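Sulfatase (Bacteroides fragilis CAG:558, PDB 6USS) probably hydrolyses aryl sulfate esters, as a calcium-binding member of the sulfatase family from a gut bacterium. Local coordinates at residues A[46-51]-A[62-67]; A[106-111]-A[425-430]; A[134-139]-A[179-184]; A[458-463]-A[481-486]. The protein carries 1 engineered substitution. All coordinates share one frame; numbering follows the deposited sequence.

Interaction 1: residues A[46-51]-A[62-67]; sequences WQDTSL and EVYETP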
loop_
_atom_site.group_PDB
_atom_site.type_symbol
_atom_site.label_atom_id
_atom_site.label_comp_id
_atom_site.label_asym_id
_atom_site.label_seq_id
_atom_site.Cartn_x
_atom_site.Cartn_y
_atom_site.Cartn_z
ATOM N N TRP A 46 21.037 -12.423 22.748
ATOM C CA TRP A 46 21.680 -13.654 22.297
ATOM C C TRP A 46 21.349 -14.869 23.155
ATOM O O TRP A 46 21.523 -16.007 22.694
ATOM C CB TRP A 46 23.189 -13.471 22.307
ATOM C CG TRP A 46 23.966 -14.382 21.396
ATOM C CD1 TRP A 46 23.762 -14.582 20.056
ATOM C CD2 TRP A 46 25.118 -15.169 21.749
ATOM N NE1 TRP A 46 24.712 -15.449 19.559
ATOM C CE2 TRP A 46 25.545 -15.835 20.577
ATOM C CE3 TRP A 46 25.812 -15.390 22.941
ATOM C CZ2 TRP A 46 26.646 -16.699 20.562
ATOM C CZ3 TRP A 46 26.908 -16.252 22.928
ATOM C CH2 TRP A 46 27.319 -16.887 21.740
ATOM N N GLN A 47 20.914 -14.669 24.399
ATOM C CA GLN A 47 20.667 -15.781 25.306
ATOM C C GLN A 47 19.239 -15.797 25.832
ATOM O O GLN A 47 18.966 -16.495 26.817
ATOM C CB GLN A 47 21.660 -15.733 26.471
ATOM C CG GLN A 47 23.111 -16.032 26.079
ATOM C CD GLN A 47 23.389 -17.519 26.011
ATOM O OE1 GLN A 47 22.674 -18.309 26.618
ATOM N NE2 GLN A 47 24.444 -17.908 25.290
ATOM N N ASP A 48 18.328 -15.049 25.211
ATOM C CA ASP A 48 16.923 -14.997 25.627
ATOM C C ASP A 48 16.097 -16.097 24.965
ATOM O O ASP A 48 15.049 -15.858 24.370
ATOM C CB ASP A 48 16.353 -13.618 25.326
ATOM C CG ASP A 48 17.021 -12.534 26.142
ATOM O OD1 ASP A 48 17.714 -12.874 27.134
ATOM O OD2 ASP A 48 16.866 -11.344 25.784
ATOM N N THR A 49 16.583 -17.330 25.089
ATOM C CA THR A 49 16.038 -18.478 24.384
ATOM C C THR A 49 16.539 -19.728 25.091
ATOM O O THR A 49 17.565 -19.697 25.781
ATOM C CB THR A 49 16.461 -18.472 22.903
ATOM O OG1 THR A 49 16.185 -19.744 22.294
ATOM C CG2 THR A 49 17.959 -18.180 22.782
ATOM N N SER A 50 15.792 -20.827 24.939
ATOM C CA SER A 50 16.328 -22.110 25.375
ATOM C C SER A 50 17.319 -22.694 24.375
ATOM O O SER A 50 18.027 -23.637 24.728
ATOM C CB SER A 50 15.207 -23.130 25.656
ATOM O OG SER A 50 14.350 -23.335 24.546
ATOM N N LEU A 51 17.407 -22.157 23.155
ATOM C CA LEU A 51 18.366 -22.677 22.168
ATOM C C LEU A 51 19.755 -22.094 22.424
ATOM O O LEU A 51 19.923 -20.872 22.342
ATOM C CB LEU A 51 17.920 -22.350 20.742
ATOM C CG LEU A 51 18.842 -22.757 19.573
ATOM C CD1 LEU A 51 19.011 -24.287 19.479
ATOM C CD2 LEU A 51 18.348 -22.183 18.239
ATOM N N GLU A 62 18.785 -22.834 30.335
ATOM C CA GLU A 62 18.050 -23.772 31.173
ATOM C C GLU A 62 16.681 -23.218 31.562
ATOM O O GLU A 62 15.707 -23.975 31.635
ATOM C CB GLU A 62 18.861 -24.138 32.423
ATOM C CG GLU A 62 20.219 -24.825 32.184
ATOM C CD GLU A 62 20.119 -26.228 31.568
ATOM O OE1 GLU A 62 19.008 -26.667 31.178
ATOM O OE2 GLU A 62 21.170 -26.897 31.467
ATOM N N VAL A 63 16.570 -21.908 31.804
ATOM C CA VAL A 63 15.307 -21.405 32.357
ATOM C C VAL A 63 14.278 -21.011 31.285
ATOM O O VAL A 63 13.075 -21.189 31.496
ATOM C CB VAL A 63 15.548 -20.239 33.349
ATOM C CG1 VAL A 63 16.587 -20.618 34.368
ATOM C CG2 VAL A 63 15.930 -18.926 32.650
ATOM N N TYR A 64 14.705 -20.487 30.138
ATOM C CA TYR A 64 13.738 -20.058 29.134
ATOM C C TYR A 64 13.204 -21.255 28.355
ATOM O O TYR A 64 13.777 -22.346 28.366
ATOM C CB TYR A 64 14.363 -19.041 28.172
ATOM C CG TYR A 64 14.831 -17.775 28.864
ATOM C CD1 TYR A 64 14.011 -17.120 29.782
ATOM C CD2 TYR A 64 16.086 -17.233 28.596
ATOM C CE1 TYR A 64 14.430 -15.968 30.428
ATOM C CE2 TYR A 64 16.515 -16.071 29.233
ATOM C CZ TYR A 64 15.681 -15.441 30.157
ATOM O OH TYR A 64 16.094 -14.286 30.805
ATOM N N GLU A 65 12.081 -21.048 27.677
ATOM C CA GLU A 65 11.450 -22.112 26.896
ATOM C C GLU A 65 11.095 -21.588 25.505
ATOM O O GLU A 65 10.066 -20.930 25.314
ATOM C CB GLU A 65 10.234 -22.660 27.622
ATOM C CG GLU A 65 10.590 -23.348 28.924
ATOM C CD GLU A 65 9.367 -23.774 29.706
ATOM O OE1 GLU A 65 8.267 -23.842 29.110
ATOM O OE2 GLU A 65 9.494 -24.027 30.922
ATOM N N THR A 66 11.953 -21.879 24.531
ATOM C CA THR A 66 11.683 -21.593 23.126
ATOM C C THR A 66 11.749 -22.907 22.350
ATOM O O THR A 66 12.665 -23.125 21.541
ATOM C CB THR A 66 12.658 -20.558 22.565
ATOM O OG1 THR A 66 14.018 -21.002 22.731
ATOM C CG2 THR A 66 12.470 -19.225 23.275
ATOM N N PRO A 67 10.799 -23.815 22.584
ATOM C CA PRO A 67 10.872 -25.118 21.903
ATOM C C PRO A 67 10.711 -25.004 20.402
ATOM O O PRO A 67 11.237 -25.857 19.672
ATOM C CB PRO A 67 9.718 -25.908 22.530
ATOM C CG PRO A 67 8.708 -24.826 22.892
ATOM C CD PRO A 67 9.556 -23.662 23.363
HETATM O O HOH W 1 18.264 -12.920 29.690
#
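The hydroxyl OG of Ser50 is held from two directions. It accepts the backbone N-H of Thr66, with N 2.8 Å from OG and an angle of 158° at the hydrogen, and it is also hydrogen-bonded to Glu70 of the following helix. OG stands between the backbone N and the carbonyl carbon of its own residue (chi1 56°), on the side facing 62-67. Beside it, Thr49 OG1 and Thr66 OG1 form a short 2.5 Å hydrogen bond whose donor is not settled, their side chains crossing at about a right angle. Thr49 OG1 also accepts from Leu51 N at 2.8 Å, an ST turn that helps hold the oxygen in place. Further along, the Tyr64 ring lies beside Asp48, carboxylate and ring planes 86° apart, while Gln47 O sits at the ring edge, 3.5 Å from CD2. A water spans the two tips, 2.6 Å from Asp48 OD1 and 2.8 Å from Tyr64 OH; Asp48 OD2 in turn takes bonds from Gly45 N and Tyr288 OH. The loop after strand 35-41, which runs on from the calcium ligands Asp42 and Asp43, is thus joined to the end of helix 59-63, so the buried Ser50 and Thr49 hydroxyls find protein hydrogen-bond partners.

Interaction 2: residues A[106-111]-A[425-430]; sequences VTNWTY and WNFPNH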
loop_
_atom_site.group_PDB
_atom_site.type_symbol
_atom_site.label_atom_id
_atom_site.label_comp_id
_atom_site.label_asym_id
_atom_site.label_seq_id
_atom_site.Cartn_x
_atom_site.Cartn_y
_atom_site.Cartn_z
ATOM N N VAL A 106 20.265 7.237 10.535
ATOM C CA VAL A 106 19.211 7.007 11.517
ATOM C C VAL A 106 19.839 6.183 12.631
ATOM O O VAL A 106 19.603 4.975 12.726
ATOM C CB VAL A 106 17.992 6.293 10.895
ATOM C CG1 VAL A 106 16.780 6.495 11.742
ATOM C CG2 VAL A 106 17.729 6.794 9.492
ATOM N N THR A 107 20.667 6.825 13.465
ATOM C CA THR A 107 21.595 6.134 14.359
ATOM C C THR A 107 21.103 6.042 15.792
ATOM O O THR A 107 21.734 5.353 16.601
ATOM C CB THR A 107 22.985 6.813 14.346
ATOM O OG1 THR A 107 22.843 8.237 14.373
ATOM C CG2 THR A 107 23.788 6.413 13.102
ATOM N N ASN A 108 20.010 6.713 16.133
ATOM C CA ASN A 108 19.344 6.511 17.408
ATOM C C ASN A 108 17.857 6.328 17.132
ATOM O O ASN A 108 17.413 6.422 15.983
ATOM C CB ASN A 108 19.629 7.678 18.352
ATOM C CG ASN A 108 19.376 7.332 19.785
ATOM O OD1 ASN A 108 18.840 6.264 20.096
ATOM N ND2 ASN A 108 19.736 8.250 20.681
ATOM N N TRP A 109 17.063 6.072 18.171
ATOM C CA TRP A 109 15.676 5.686 17.920
ATOM C C TRP A 109 14.787 6.888 17.571
ATOM O O TRP A 109 14.930 7.981 18.119
ATOM C CB TRP A 109 15.102 4.908 19.110
ATOM C CG TRP A 109 14.876 5.689 20.362
ATOM C CD1 TRP A 109 15.761 5.863 21.388
ATOM C CD2 TRP A 109 13.673 6.376 20.739
ATOM N NE1 TRP A 109 15.185 6.628 22.383
ATOM C CE2 TRP A 109 13.904 6.957 22.007
ATOM C CE3 TRP A 109 12.423 6.553 20.131
ATOM C CZ2 TRP A 109 12.932 7.716 22.673
ATOM C CZ3 TRP A 109 11.457 7.294 20.796
ATOM C CH2 TRP A 109 11.720 7.870 22.054
ATOM N N THR A 110 13.864 6.675 16.639
ATOM C CA THR A 110 13.035 7.743 16.099
ATOM C C THR A 110 11.587 7.618 16.556
ATOM O O THR A 110 11.090 6.512 16.806
ATOM C CB THR A 110 13.067 7.744 14.570
ATOM O OG1 THR A 110 12.360 6.601 14.084
ATOM C CG2 THR A 110 14.486 7.692 14.066
ATOM N N TYR A 111 10.922 8.793 16.682
ATOM C CA TYR A 111 9.469 8.936 16.636
ATOM C C TYR A 111 9.057 10.393 16.379
ATOM O O TYR A 111 8.415 10.668 15.357
ATOM C CB TYR A 111 8.790 8.391 17.901
ATOM C CG TYR A 111 7.277 8.392 17.771
ATOM C CD1 TYR A 111 6.589 7.253 17.334
ATOM C CD2 TYR A 111 6.536 9.537 18.057
ATOM C CE1 TYR A 111 5.208 7.261 17.207
ATOM C CE2 TYR A 111 5.155 9.553 17.925
ATOM C CZ TYR A 111 4.503 8.423 17.495
ATOM O OH TYR A 111 3.143 8.453 17.361
ATOM N N TRP A 425 29.991 -0.064 13.084
ATOM C CA TRP A 425 28.900 0.599 13.786
ATOM C C TRP A 425 29.273 2.055 14.059
ATOM O O TRP A 425 30.440 2.382 14.308
ATOM C CB TRP A 425 28.568 -0.064 15.115
ATOM C CG TRP A 425 28.204 -1.500 15.071
ATOM C CD1 TRP A 425 26.960 -2.035 15.266
ATOM C CD2 TRP A 425 29.094 -2.608 14.890
ATOM N NE1 TRP A 425 27.019 -3.400 15.205
ATOM C CE2 TRP A 425 28.317 -3.782 14.973
ATOM C CE3 TRP A 425 30.475 -2.723 14.669
ATOM C CZ2 TRP A 425 28.871 -5.058 14.826
ATOM C CZ3 TRP A 425 31.023 -3.990 14.523
ATOM C CH2 TRP A 425 30.223 -5.139 14.601
ATOM N N ASN A 426 28.264 2.923 14.031
ATOM C CA ASN A 426 28.445 4.314 14.425
ATOM C C ASN A 426 27.253 4.752 15.258
ATOM O O ASN A 426 26.117 4.699 14.781
ATOM C CB ASN A 426 28.603 5.244 13.220
ATOM C CG ASN A 426 29.107 6.604 13.634
ATOM O OD1 ASN A 426 29.824 6.718 14.622
ATOM N ND2 ASN A 426 28.721 7.635 12.914
ATOM N N PHE A 427 27.521 5.205 16.486
ATOM C CA PHE A 427 26.499 5.743 17.386
ATOM C C PHE A 427 26.973 7.096 17.898
ATOM O O PHE A 427 27.418 7.223 19.051
ATOM C CB PHE A 427 26.216 4.784 18.550
ATOM C CG PHE A 427 24.977 5.131 19.339
ATOM C CD1 PHE A 427 23.718 4.733 18.895
ATOM C CD2 PHE A 427 25.072 5.852 20.540
ATOM C CE1 PHE A 427 22.557 5.054 19.629
ATOM C CE2 PHE A 427 23.924 6.181 21.286
ATOM C CZ PHE A 427 22.670 5.789 20.829
ATOM N N PRO A 428 26.899 8.122 17.077
ATOM C CA PRO A 428 27.245 9.481 17.517
ATOM C C PRO A 428 26.071 10.166 18.210
ATOM O O PRO A 428 25.648 11.260 17.825
ATOM C CB PRO A 428 27.613 10.178 16.203
ATOM C CG PRO A 428 26.723 9.507 15.179
ATOM C CD PRO A 428 26.462 8.085 15.671
ATOM N N ASN A 429 25.530 9.508 19.235
ATOM C CA ASN A 429 24.261 9.892 19.830
ATOM C C ASN A 429 24.322 9.716 21.342
ATOM O O ASN A 429 25.319 9.253 21.898
ATOM C CB ASN A 429 23.119 9.064 19.243
ATOM C CG ASN A 429 22.878 9.371 17.801
ATOM O OD1 ASN A 429 23.579 8.855 16.920
ATOM N ND2 ASN A 429 21.899 10.236 17.537
ATOM N N HIS A 430 23.232 10.071 22.020
ATOM C CA HIS A 430 23.149 9.915 23.472
ATOM C C HIS A 430 21.875 9.139 23.804
ATOM O O HIS A 430 20.775 9.706 23.808
ATOM C CB HIS A 430 23.185 11.269 24.178
ATOM C CG HIS A 430 23.677 11.206 25.593
ATOM N ND1 HIS A 430 23.669 12.299 26.437
ATOM C CD2 HIS A 430 24.197 10.184 26.313
ATOM C CE1 HIS A 430 24.157 11.952 27.613
ATOM N NE2 HIS A 430 24.488 10.676 27.565
HETATM O O HOH W 2 23.704 3.669 15.476
#
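Thr107 and Asn429 make the direct polar link: Thr107 OG1 donates to Asn429 OD1 at 2.7 Å, with a C=O...donor angle of 127° and the donor tilted from the carbonyl plane. The threonine hydroxyl lies between its own backbone N and carbonyl carbon (chi1 42°), while the methyl CG2 packs 3.3 Å from Asn426 O. A water bridges the two backbones, donating to Thr107 O at 2.8 Å and to Asn426 O at 2.7 Å. Next along, Asn108 meets the tip of Phe427, CG to CZ 3.8 Å, with amide and ring planes 62° apart. The side chains of Asn108 and Asn429 run alongside each other in opposite senses, Asn108 CB lying 3.5 Å from Asn429 ND2. Phe427 ends strand 422-427, an outermost strand of the four-stranded antiparallel sheet in the C-terminal part of the sulfatase fold; the chain then turns at Pro428, the centre of an inverse gamma turn, and sets Asn429 CB over one face of the Phe427 ring, toward its rim. The second shell centres on Asp118, whose OD2 is hydrogen-bonded to Asn108 ND2, Asn429 ND2 and His430 N, so one carboxylate oxygen orients both amides. Asn108 OD1 is used within its own loop, accepting Trp109 N from above the carbonyl plane, and the Asn108 side chain lies about 10 Å from the bound calcium ion.

Interaction 3: residues A[134-139]-A[179-184]; sequences VCQVPN and YHMGFE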
loop_
_atom_site.group_PDB
_atom_site.type_symbol
_atom_site.label_atom_id
_atom_site.label_comp_id
_atom_site.label_asym_id
_atom_site.label_seq_id
_atom_site.Cartn_x
_atom_site.Cartn_y
_atom_site.Cartn_z
ATOM N N VAL A 134 13.710 6.772 7.435
ATOM C CA VAL A 134 13.914 6.558 6.011
ATOM C C VAL A 134 12.570 6.668 5.301
ATOM O O VAL A 134 11.506 6.501 5.899
ATOM C CB VAL A 134 14.569 5.195 5.718
ATOM C CG1 VAL A 134 15.852 5.038 6.541
ATOM C CG2 VAL A 134 13.568 4.055 5.986
ATOM N N CYS A 135 12.635 6.950 4.004
ATOM C CA CYS A 135 11.475 6.916 3.127
ATOM C C CYS A 135 11.989 6.682 1.710
ATOM O O CYS A 135 13.202 6.618 1.470
ATOM C CB CYS A 135 10.660 8.202 3.250
ATOM S SG CYS A 135 11.589 9.686 2.749
ATOM N N GLN A 136 11.059 6.566 0.758
ATOM C CA GLN A 136 11.428 6.304 -0.626
ATOM C C GLN A 136 11.298 7.527 -1.510
ATOM O O GLN A 136 11.507 7.418 -2.720
ATOM C CB GLN A 136 10.586 5.166 -1.212
ATOM C CG GLN A 136 10.728 3.830 -0.530
ATOM C CD GLN A 136 10.117 2.701 -1.361
ATOM O OE1 GLN A 136 10.801 2.090 -2.200
ATOM N NE2 GLN A 136 8.820 2.427 -1.145
ATOM N N VAL A 137 10.966 8.685 -0.946
ATOM C CA VAL A 137 10.797 9.913 -1.721
ATOM C C VAL A 137 11.896 10.896 -1.343
ATOM O O VAL A 137 12.507 10.759 -0.272
ATOM C CB VAL A 137 9.406 10.514 -1.499
ATOM C CG1 VAL A 137 8.381 9.640 -2.161
ATOM C CG2 VAL A 137 9.125 10.621 -0.020
ATOM N N PRO A 138 12.208 11.862 -2.186
ATOM C CA PRO A 138 13.262 12.826 -1.837
ATOM C C PRO A 138 12.698 14.066 -1.150
ATOM O O PRO A 138 11.475 14.193 -0.991
ATOM C CB PRO A 138 13.889 13.153 -3.197
ATOM C CG PRO A 138 12.725 13.023 -4.158
ATOM C CD PRO A 138 11.836 11.925 -3.612
ATOM N N ASN A 139 13.589 14.970 -0.719
ATOM C CA ASN A 139 13.218 16.277 -0.164
ATOM C C ASN A 139 12.381 16.152 1.107
ATOM O O ASN A 139 11.558 17.022 1.408
ATOM C CB ASN A 139 12.476 17.137 -1.193
ATOM C CG ASN A 139 13.247 17.288 -2.504
ATOM O OD1 ASN A 139 14.453 17.546 -2.506
ATOM N ND2 ASN A 139 12.552 17.122 -3.626
ATOM N N TYR A 179 2.822 0.803 4.039
ATOM C CA TYR A 179 2.395 0.899 2.642
ATOM C C TYR A 179 3.357 1.749 1.822
ATOM O O TYR A 179 3.712 1.379 0.696
ATOM C CB TYR A 179 0.994 1.502 2.547
ATOM C CG TYR A 179 -0.079 0.757 3.284
ATOM C CD1 TYR A 179 -0.475 -0.522 2.873
ATOM C CD2 TYR A 179 -0.717 1.337 4.376
ATOM C CE1 TYR A 179 -1.471 -1.212 3.537
ATOM C CE2 TYR A 179 -1.716 0.652 5.067
ATOM C CZ TYR A 179 -2.091 -0.623 4.637
ATOM O OH TYR A 179 -3.083 -1.314 5.300
ATOM N N HIS A 180 3.769 2.912 2.355
ATOM C CA HIS A 180 4.740 3.740 1.639
ATOM C C HIS A 180 6.021 2.975 1.341
ATOM O O HIS A 180 6.647 3.195 0.295
ATOM C CB HIS A 180 5.097 4.996 2.434
ATOM C CG HIS A 180 6.246 5.754 1.848
ATOM N ND1 HIS A 180 6.102 6.604 0.769
ATOM C CD2 HIS A 180 7.563 5.758 2.158
ATOM C CE1 HIS A 180 7.283 7.107 0.451
ATOM N NE2 HIS A 180 8.185 6.613 1.280
ATOM N N MET A 181 6.429 2.086 2.254
ATOM C CA MET A 181 7.675 1.344 2.138
ATOM C C MET A 181 7.556 0.110 1.253
ATOM O O MET A 181 8.529 -0.632 1.120
ATOM C CB MET A 181 8.178 0.954 3.534
ATOM C CG MET A 181 8.538 2.168 4.394
ATOM S SD MET A 181 9.842 3.172 3.629
ATOM C CE MET A 181 11.293 2.125 3.862
ATOM N N GLY A 182 6.409 -0.133 0.634
ATOM C CA GLY A 182 6.283 -1.239 -0.292
ATOM C C GLY A 182 5.535 -2.463 0.202
ATOM O O GLY A 182 5.540 -3.477 -0.492
ATOM N N PHE A 183 4.890 -2.407 1.365
ATOM C CA PHE A 183 4.047 -3.503 1.833
ATOM C C PHE A 183 2.608 -3.321 1.335
ATOM O O PHE A 183 2.022 -2.237 1.461
ATOM C CB PHE A 183 4.080 -3.592 3.365
ATOM C CG PHE A 183 5.396 -4.089 3.922
ATOM C CD1 PHE A 183 5.649 -5.458 4.040
ATOM C CD2 PHE A 183 6.378 -3.185 4.331
ATOM C CE1 PHE A 183 6.865 -5.930 4.561
ATOM C CE2 PHE A 183 7.602 -3.634 4.853
ATOM C CZ PHE A 183 7.849 -5.015 4.963
ATOM N N GLU A 184 2.047 -4.381 0.750
ATOM C CA GLU A 184 0.667 -4.314 0.287
ATOM C C GLU A 184 -0.334 -4.495 1.417
ATOM O O GLU A 184 -1.479 -4.037 1.293
ATOM C CB GLU A 184 0.439 -5.364 -0.791
ATOM C CG GLU A 184 1.303 -5.161 -2.030
ATOM C CD GLU A 184 1.146 -6.298 -3.019
ATOM O OE1 GLU A 184 1.137 -7.470 -2.580
ATOM O OE2 GLU A 184 1.017 -6.023 -4.232
#
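A type I beta turn from Tyr179 to Gly182 presents His180 to the backbone of Gln136. The Gln136 N-H points almost straight at the ring nitrogen, N to His180 NE2 2.9 Å with 171° at the hydrogen, tilted only 16° from the ring plane. The side chain of Gln136 passes the histidine in the opposite direction and returns a bond: NE2 donates to His180 O at 2.7 Å, in the carbonyl plane and on a lone pair. Segment 134-139 begins in strand 133-135 of a small two-stranded parallel sheet, and there Val134 CG2 touches Met181 CE at 3.7 Å, the methionine chain bending at chi2 and chi3 to bring its methyl across. At the ring edge, Val137 CG1 is 3.8 Å from His180 CE1. Gln136 is fixed further by Ser148 N at OE1 and Glu151 at NE2. With NE2 accepting, His180 ND1 is hydrogen-bonded to Glu184 of the second subunit, consistent with a proton on ND1 and placing the contact at the dimer interface.

Interaction 4: residues A[458-463]-A[481-486]; sequences GKKELF and DIVKHL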
loop_
_atom_site.group_PDB
_atom_site.type_symbol
_atom_site.label_atom_id
_atom_site.label_comp_id
_atom_site.label_asym_id
_atom_site.label_seq_id
_atom_site.Cartn_x
_atom_site.Cartn_y
_atom_site.Cartn_z
ATOM N N GLY A 458 37.881 9.983 23.716
ATOM C CA GLY A 458 38.907 9.380 22.878
ATOM C C GLY A 458 39.424 8.034 23.342
ATOM O O GLY A 458 40.413 7.537 22.789
ATOM N N LYS A 459 38.805 7.438 24.358
ATOM C CA LYS A 459 39.227 6.132 24.838
ATOM C C LYS A 459 39.050 5.090 23.737
ATOM O O LYS A 459 38.069 5.122 22.987
ATOM C CB LYS A 459 38.407 5.766 26.084
ATOM C CG LYS A 459 38.603 4.365 26.624
ATOM C CD LYS A 459 39.821 4.288 27.558
ATOM C CE LYS A 459 40.079 2.849 28.043
ATOM N NZ LYS A 459 41.531 2.616 28.331
ATOM N N LYS A 460 40.010 4.171 23.627
ATOM C CA LYS A 460 39.915 3.062 22.688
ATOM C C LYS A 460 40.014 1.734 23.433
ATOM O O LYS A 460 40.777 1.607 24.395
ATOM C CB LYS A 460 41.002 3.160 21.608
ATOM C CG LYS A 460 40.869 4.395 20.691
ATOM C CD LYS A 460 41.920 4.379 19.568
ATOM C CE LYS A 460 41.741 5.536 18.592
ATOM N NZ LYS A 460 43.038 6.030 18.043
ATOM N N GLU A 461 39.207 0.756 23.009
ATOM C CA GLU A 461 39.215 -0.597 23.562
ATOM C C GLU A 461 39.368 -1.598 22.425
ATOM O O GLU A 461 38.703 -1.483 21.387
ATOM C CB GLU A 461 37.935 -0.902 24.355
ATOM C CG GLU A 461 37.806 -0.104 25.630
ATOM C CD GLU A 461 36.560 -0.448 26.432
ATOM O OE1 GLU A 461 35.559 -0.899 25.834
ATOM O OE2 GLU A 461 36.581 -0.253 27.671
ATOM N N LEU A 462 40.268 -2.560 22.605
ATOM C CA LEU A 462 40.537 -3.572 21.594
ATOM C C LEU A 462 40.297 -4.931 22.225
ATOM O O LEU A 462 40.889 -5.246 23.262
ATOM C CB LEU A 462 41.968 -3.451 21.070
ATOM C CG LEU A 462 42.398 -4.504 20.041
ATOM C CD1 LEU A 462 41.669 -4.271 18.759
ATOM C CD2 LEU A 462 43.883 -4.453 19.792
ATOM N N PHE A 463 39.417 -5.726 21.626
ATOM C CA PHE A 463 39.109 -7.043 22.165
ATOM C C PHE A 463 39.318 -8.105 21.101
ATOM O O PHE A 463 39.006 -7.896 19.923
ATOM C CB PHE A 463 37.667 -7.136 22.690
ATOM C CG PHE A 463 37.344 -6.148 23.793
ATOM C CD1 PHE A 463 37.736 -6.388 25.101
ATOM C CD2 PHE A 463 36.632 -4.988 23.516
ATOM C CE1 PHE A 463 37.435 -5.480 26.111
ATOM C CE2 PHE A 463 36.320 -4.079 24.519
ATOM C CZ PHE A 463 36.723 -4.322 25.815
ATOM N N ASP A 481 50.032 -1.594 17.191
ATOM C CA ASP A 481 49.956 -1.815 15.750
ATOM C C ASP A 481 48.504 -1.957 15.295
ATOM O O ASP A 481 48.060 -1.292 14.349
ATOM C CB ASP A 481 50.787 -3.061 15.367
ATOM C CG ASP A 481 50.654 -4.263 16.401
ATOM O OD1 ASP A 481 50.674 -4.040 17.640
ATOM O OD2 ASP A 481 50.568 -5.450 15.970
ATOM N N ILE A 482 47.741 -2.804 15.989
ATOM C CA ILE A 482 46.372 -3.092 15.587
ATOM C C ILE A 482 45.495 -1.860 15.750
ATOM O O ILE A 482 44.757 -1.475 14.830
ATOM C CB ILE A 482 45.823 -4.263 16.407
ATOM C CG1 ILE A 482 46.624 -5.530 16.095
ATOM C CG2 ILE A 482 44.347 -4.428 16.129
ATOM C CD1 ILE A 482 46.166 -6.758 16.851
ATOM N N VAL A 483 45.557 -1.236 16.934
ATOM C CA VAL A 483 44.701 -0.098 17.258
ATOM C C VAL A 483 44.798 0.963 16.172
ATOM O O VAL A 483 43.785 1.503 15.705
ATOM C CB VAL A 483 45.071 0.463 18.646
ATOM C CG1 VAL A 483 44.304 1.736 18.933
ATOM C CG2 VAL A 483 44.794 -0.572 19.734
ATOM N N LYS A 484 46.011 1.232 15.702
ATOM C CA LYS A 484 46.179 2.266 14.687
ATOM C C LYS A 484 45.563 1.846 13.359
ATOM O O LYS A 484 44.832 2.631 12.738
ATOM C CB LYS A 484 47.663 2.619 14.527
ATOM C CG LYS A 484 47.884 3.876 13.683
ATOM C CD LYS A 484 49.341 4.073 13.324
ATOM C CE LYS A 484 49.864 2.888 12.531
ATOM N NZ LYS A 484 51.130 3.207 11.825
ATOM N N HIS A 485 45.837 0.615 12.916
ATOM C CA HIS A 485 45.314 0.183 11.623
ATOM C C HIS A 485 43.789 0.144 11.641
ATOM O O HIS A 485 43.127 0.681 10.739
ATOM C CB HIS A 485 45.886 -1.179 11.233
ATOM C CG HIS A 485 47.379 -1.190 11.031
ATOM N ND1 HIS A 485 48.149 -2.323 11.215
ATOM C CD2 HIS A 485 48.244 -0.210 10.665
ATOM C CE1 HIS A 485 49.417 -2.040 10.968
ATOM N NE2 HIS A 485 49.503 -0.764 10.635
ATOM N N LEU A 486 43.211 -0.440 12.694
ATOM C CA LEU A 486 41.757 -0.454 12.802
ATOM C C LEU A 486 41.192 0.943 13.030
ATOM O O LEU A 486 40.082 1.241 12.577
ATOM C CB LEU A 486 41.314 -1.414 13.908
ATOM C CG LEU A 486 41.643 -2.858 13.585
ATOM C CD1 LEU A 486 41.040 -3.733 14.654
ATOM C CD2 LEU A 486 41.122 -3.245 12.199
#
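Leu462 reaches from its strand into a group of apolar side chains on the helix, beginning with CB, which points toward 481-486. CG stands anti to the backbone N (chi1 177°), and from it both methyls rest on Ile482, each reaching one further residue. CD2 packs on the branched part of Ile482, 3.7 Å from CG2 and 3.9 Å from CB, and also lies 4.0 Å from CG2 of Val483. The other methyl, CD1, is 3.8 Å from Ile482 CG2 and meets Leu486 CD1 at 4.2 Å. Leu462 crosses both Ile482 and Leu486 at about a right angle. The strand is 460-464, an outermost member of the four-stranded antiparallel sheet, and helix 480-496 packs across it: the axes of 460-463 and 481-486 approach to 9.6 Å, their directions 111° apart. Alternation along the strand explains which residues take part, since Lys460 and Leu462 face the helix whereas Glu461 points away. On the helix, Ile482 and Leu486 are four residues apart, one turn on, with Val483 beside them. Lys460 contributes by its aliphatic part, CD lying 3.6 Å from Val483 CG1, while its NZ is hydrogen-bonded to Pro514 O near the C terminus, with a weak bond to Ser487 OG of the helix. Trp449 and Leu451 of the adjoining strand extend the apolar layer, touching Ile482 and Leu486 respectively.

Overall arrangement
From the N terminus, interaction 1 closes first, a short loop with ten residues between its segments that ties the stretch after strand 35-41 to the end of helix 59-63. Interaction 2 then opens at 106-111 and closes at 425-430, with 313 residues between its segments, joining the sulfatase core to the four-stranded antiparallel sheet. Interaction 3 falls wholly within that span and reaches the dimer interface; it meets interaction 2 where Val106 CG2 packs on Val134 CG1 at 3.9 Å. Interaction 4 follows in series, closing a short loop at the other outermost strand of the sheet reached by interaction 2, their centres about 22 Å apart. Interactions 1 and 3 lie on opposite sides of the chain's centre, centres about 36 Å apart.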